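Local structure of FMN-binding protein (Syntrophomonas wolfei subsp. wolfei, 3IN6) at residues R23-T34 against I46-D57. The protein binds flavin mononucleotide and, as a flavoprotein of undefined substrate, probably uses it in redox chemistry. Numbering follows the deposited sequence.
Sequences RSLINANYISTT and IAVISVLEMIGD. With FMN (flavin mononucleotide), chain C.
Arg-23 and Met-54 meet where the end of helix 2-28 runs along edge strand 52-55, illustrating how a helix can lie along a sheet margin and bond the strand's backbone N-H and C=O with side-chain amides. The arginine has CG anti to its own N (chi1 -170°) and bends at chi3, carrying the guanidinium to the residues after the strand. There NH1 donates to Gly-56 O (2.5 Å), almost in the guanidinium plane, while NH2 forms a salt bridge with Asp-57 OD1 (2.9 Å) and another with Glu-20 of the helix. The extended selenomethionine chain of Met-54 lies alongside: SE rests 3.6 Å from Arg-23 N, and CE lies over one guanidinium face.

One turn on, Asn-27 OD1 takes the N-H of Met-54 on a lone pair (2.6 Å), and a water links Arg-23 NH1 with Met-54 O. Asn-29, with positive phi just past the helix, gives ND2 to Leu-52 O (2.8 Å) and to Ile-26 O, tying helix end and strand together through one amide. On the inner side of these bonds, Ile-26 CG2 packs on Leu-52 CB (3.9 Å). Farther along, Thr-33 O accepts from Ile-49 N, next to the loop whose Ser-50 N donates to FMN N5 (3.0 Å).

Asp-57 also pairs with Arg-16, and Glu-53 with Arg-114 and Arg-118 of helix 110-120. Arg-97 and Leu-145 of the second subunit also hold the flavin. Outermost strands 44-48, beside 33-38, and 52-55, beside 59-64, come together at the helix end, consistent with the FMN-binding split-barrel fold.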
# COMPACT_ATOMS: atom_id res chain seq x y z
N ARG A 23 10.32 -3.87 13.74
CA ARG A 23 9.75 -4.30 15.02
C ARG A 23 9.02 -3.15 15.67
O ARG A 23 7.87 -3.28 16.06
CB ARG A 23 10.83 -4.79 16.00
CG ARG A 23 10.27 -5.47 17.24
CD ARG A 23 11.36 -5.95 18.24
NE ARG A 23 12.48 -6.51 17.54
CZ ARG A 23 12.43 -7.68 16.91
NH1 ARG A 23 11.32 -8.40 16.93
NH2 ARG A 23 13.50 -8.12 16.27
N SER A 24 9.72 -2.02 15.81
CA SER A 24 9.14 -0.85 16.46
C SER A 24 7.90 -0.31 15.77
O SER A 24 6.87 -0.11 16.41
CB SER A 24 10.16 0.28 16.55
OG SER A 24 11.15 -0.02 17.51
N LEU A 25 7.99 -0.11 14.46
CA LEU A 25 6.89 0.48 13.69
C LEU A 25 5.68 -0.45 13.59
O LEU A 25 4.56 -0.01 13.67
CB LEU A 25 7.38 0.94 12.31
CG LEU A 25 8.37 2.10 12.32
CD1 LEU A 25 9.10 2.25 11.01
CD2 LEU A 25 7.64 3.40 12.69
N ILE A 26 5.91 -1.75 13.37
CA ILE A 26 4.80 -2.68 13.30
C ILE A 26 4.09 -2.76 14.66
O ILE A 26 2.87 -2.55 14.76
CB ILE A 26 5.24 -4.09 12.87
CG1 ILE A 26 5.67 -4.09 11.40
CG2 ILE A 26 4.09 -5.09 13.05
CD1 ILE A 26 4.52 -3.83 10.41
N ASN A 27 4.85 -3.02 15.71
CA ASN A 27 4.24 -3.22 17.02
C ASN A 27 3.58 -1.96 17.61
O ASN A 27 2.70 -2.09 18.47
CB ASN A 27 5.24 -3.85 17.99
CG ASN A 27 5.60 -5.28 17.60
OD1 ASN A 27 4.88 -5.94 16.83
ND2 ASN A 27 6.70 -5.77 18.15
N ALA A 28 3.96 -0.78 17.13
CA ALA A 28 3.31 0.48 17.59
C ALA A 28 1.84 0.56 17.12
O ALA A 28 1.03 1.25 17.73
CB ALA A 28 4.08 1.70 17.09
N ASN A 29 1.52 -0.14 16.04
CA ASN A 29 0.16 -0.20 15.48
C ASN A 29 -0.38 1.18 15.07
O ASN A 29 -1.43 1.61 15.52
CB ASN A 29 -0.81 -0.92 16.45
CG ASN A 29 -0.54 -2.43 16.57
OD1 ASN A 29 -1.33 -3.15 17.16
ND2 ASN A 29 0.55 -2.92 15.99
N TYR A 30 0.35 1.87 14.21
CA TYR A 30 -0.12 3.17 13.73
C TYR A 30 -1.31 2.98 12.78
O TYR A 30 -1.40 1.95 12.09
CB TYR A 30 0.99 3.93 13.00
CG TYR A 30 2.09 4.45 13.89
CD1 TYR A 30 1.93 5.61 14.63
CD2 TYR A 30 3.31 3.79 13.97
CE1 TYR A 30 2.94 6.08 15.45
CE2 TYR A 30 4.32 4.26 14.78
CZ TYR A 30 4.13 5.41 15.51
OH TYR A 30 5.14 5.86 16.31
N ILE A 31 -2.21 3.95 12.77
CA ILE A 31 -3.36 3.95 11.87
C ILE A 31 -2.83 3.85 10.44
O ILE A 31 -3.36 3.09 9.62
CB ILE A 31 -4.18 5.26 12.00
CG1 ILE A 31 -4.77 5.41 13.40
CG2 ILE A 31 -5.33 5.30 11.01
CD1 ILE A 31 -5.51 6.74 13.61
N SER A 32 -1.74 4.57 10.18
CA SER A 32 -1.14 4.63 8.86
C SER A 32 -0.27 3.40 8.57
O SER A 32 0.93 3.52 8.32
CB SER A 32 -0.31 5.90 8.75
OG SER A 32 0.87 5.75 9.50
N THR A 33 -0.90 2.23 8.64
CA THR A 33 -0.27 0.96 8.35
C THR A 33 -1.17 0.20 7.36
O THR A 33 -2.38 0.13 7.58
CB THR A 33 -0.16 0.12 9.64
OG1 THR A 33 0.57 0.85 10.63
CG2 THR A 33 0.54 -1.20 9.36
N THR A 34 -0.58 -0.38 6.31
CA THR A 34 -1.35 -1.08 5.29
C THR A 34 -0.77 -2.42 4.91
O THR A 34 0.42 -2.69 5.17
CB THR A 34 -1.43 -0.26 3.96
OG1 THR A 34 -0.12 -0.20 3.35
CG2 THR A 34 -2.01 1.13 4.18
N ILE A 46 -5.10 -3.17 -1.63
CA ILE A 46 -4.47 -2.58 -0.47
C ILE A 46 -5.57 -2.24 0.56
O ILE A 46 -6.68 -1.83 0.20
CB ILE A 46 -3.65 -1.35 -0.81
CG1 ILE A 46 -2.91 -0.85 0.44
CG2 ILE A 46 -4.53 -0.28 -1.45
CD1 ILE A 46 -1.93 0.23 0.19
N ALA A 47 -5.27 -2.45 1.83
CA ALA A 47 -6.23 -2.20 2.90
C ALA A 47 -5.49 -1.73 4.14
O ALA A 47 -4.31 -2.09 4.35
CB ALA A 47 -7.02 -3.48 3.21
N VAL A 48 -6.16 -0.91 4.94
CA VAL A 48 -5.61 -0.45 6.21
C VAL A 48 -5.72 -1.61 7.22
O VAL A 48 -6.80 -2.17 7.42
CB VAL A 48 -6.34 0.79 6.74
CG1 VAL A 48 -5.77 1.19 8.08
CG2 VAL A 48 -6.22 1.94 5.73
N ILE A 49 -4.59 -1.96 7.84
CA ILE A 49 -4.49 -3.08 8.78
C ILE A 49 -3.51 -2.74 9.90
O ILE A 49 -2.29 -2.75 9.66
CB ILE A 49 -3.96 -4.36 8.05
CG1 ILE A 49 -4.85 -4.73 6.87
CG2 ILE A 49 -3.85 -5.54 9.02
CD1 ILE A 49 -6.35 -4.93 7.21
N SER A 50 -4.01 -2.45 11.09
CA SER A 50 -3.13 -2.10 12.21
C SER A 50 -3.15 -3.03 13.46
O SER A 50 -2.33 -2.81 14.36
CB SER A 50 -3.36 -0.65 12.64
OG SER A 50 -4.62 -0.51 13.28
N VAL A 51 -4.06 -4.01 13.57
CA VAL A 51 -4.02 -4.91 14.75
C VAL A 51 -2.96 -5.99 14.48
O VAL A 51 -3.26 -7.13 14.11
CB VAL A 51 -5.38 -5.53 15.08
CG1 VAL A 51 -5.27 -6.37 16.37
CG2 VAL A 51 -6.41 -4.44 15.27
N LEU A 52 -1.70 -5.59 14.70
CA LEU A 52 -0.52 -6.42 14.35
C LEU A 52 0.52 -6.56 15.44
O LEU A 52 0.64 -5.71 16.33
CB LEU A 52 0.25 -5.76 13.21
CG LEU A 52 -0.37 -5.47 11.86
CD1 LEU A 52 0.70 -4.80 11.02
CD2 LEU A 52 -0.89 -6.76 11.20
N GLU A 53 1.34 -7.59 15.28
CA GLU A 53 2.47 -7.84 16.16
C GLU A 53 3.55 -8.66 15.46
O GLU A 53 3.26 -9.69 14.81
CB GLU A 53 1.99 -8.56 17.42
CG GLU A 53 3.07 -8.74 18.47
CD GLU A 53 2.53 -9.24 19.79
OE1 GLU A 53 1.33 -9.07 20.06
OE2 GLU A 53 3.32 -9.77 20.58
N MSE A 54 4.79 -8.18 15.55
CA MSE A 54 5.96 -8.89 15.01
C MSE A 54 6.59 -9.66 16.18
O MSE A 54 6.80 -9.11 17.26
CB MSE A 54 6.94 -7.93 14.36
CG MSE A 54 8.30 -8.51 14.07
SE MSE A 54 9.26 -7.23 12.97
CE MSE A 54 11.06 -8.00 13.01
N ILE A 55 6.83 -10.95 15.94
CA ILE A 55 7.39 -11.88 16.93
C ILE A 55 8.72 -12.38 16.36
O ILE A 55 8.79 -12.83 15.22
CB ILE A 55 6.42 -13.08 17.18
CG1 ILE A 55 5.06 -12.57 17.69
CG2 ILE A 55 7.02 -14.08 18.15
CD1 ILE A 55 3.95 -13.59 17.60
N GLY A 56 9.78 -12.28 17.17
CA GLY A 56 11.11 -12.69 16.75
C GLY A 56 11.60 -11.81 15.61
O GLY A 56 11.43 -10.57 15.63
N ASP A 57 12.21 -12.46 14.63
CA ASP A 57 12.74 -11.83 13.44
C ASP A 57 12.08 -12.38 12.18
O ASP A 57 12.40 -11.92 11.07
CB ASP A 57 14.23 -12.16 13.30
CG ASP A 57 15.10 -11.50 14.39
OD1 ASP A 57 14.73 -10.43 14.92
OD2 ASP A 57 16.18 -12.05 14.68
N1 FMN C . -9.22 -4.93 9.47
C2 FMN C . -8.64 -6.13 9.86
O2 FMN C . -9.13 -7.20 9.49
N3 FMN C . -7.51 -6.11 10.67
C4 FMN C . -6.96 -4.91 11.10
O4 FMN C . -5.95 -4.94 11.82
C4A FMN C . -7.56 -3.70 10.71
N5 FMN C . -7.04 -2.48 11.13
C5A FMN C . -7.62 -1.28 10.74
C6 FMN C . -7.06 -0.07 11.17
C7 FMN C . -7.64 1.15 10.80
C7M FMN C . -7.03 2.43 11.28
C8 FMN C . -8.78 1.16 9.98
C8M FMN C . -9.41 2.46 9.55
C9 FMN C . -9.33 -0.05 9.54
C9A FMN C . -8.76 -1.28 9.92
N10 FMN C . -9.29 -2.51 9.50
C10 FMN C . -8.70 -3.72 9.89
C1' FMN C . -10.52 -2.57 8.62
C2' FMN C . -10.20 -2.78 7.14
O2' FMN C . -9.30 -1.80 6.69
C3' FMN C . -11.51 -2.75 6.35
O3' FMN C . -12.24 -3.93 6.65
C4' FMN C . -11.32 -2.62 4.83
O4' FMN C . -12.55 -2.34 4.21
C5' FMN C . -10.76 -3.89 4.21
O5' FMN C . -10.53 -3.67 2.84
P FMN C . -10.60 -4.88 1.76
O1P FMN C . -12.01 -5.35 1.56
O2P FMN C . -9.75 -6.07 2.17
O3P FMN C . -10.13 -4.24 0.49
O HOH W 1 8.98 -8.21 18.85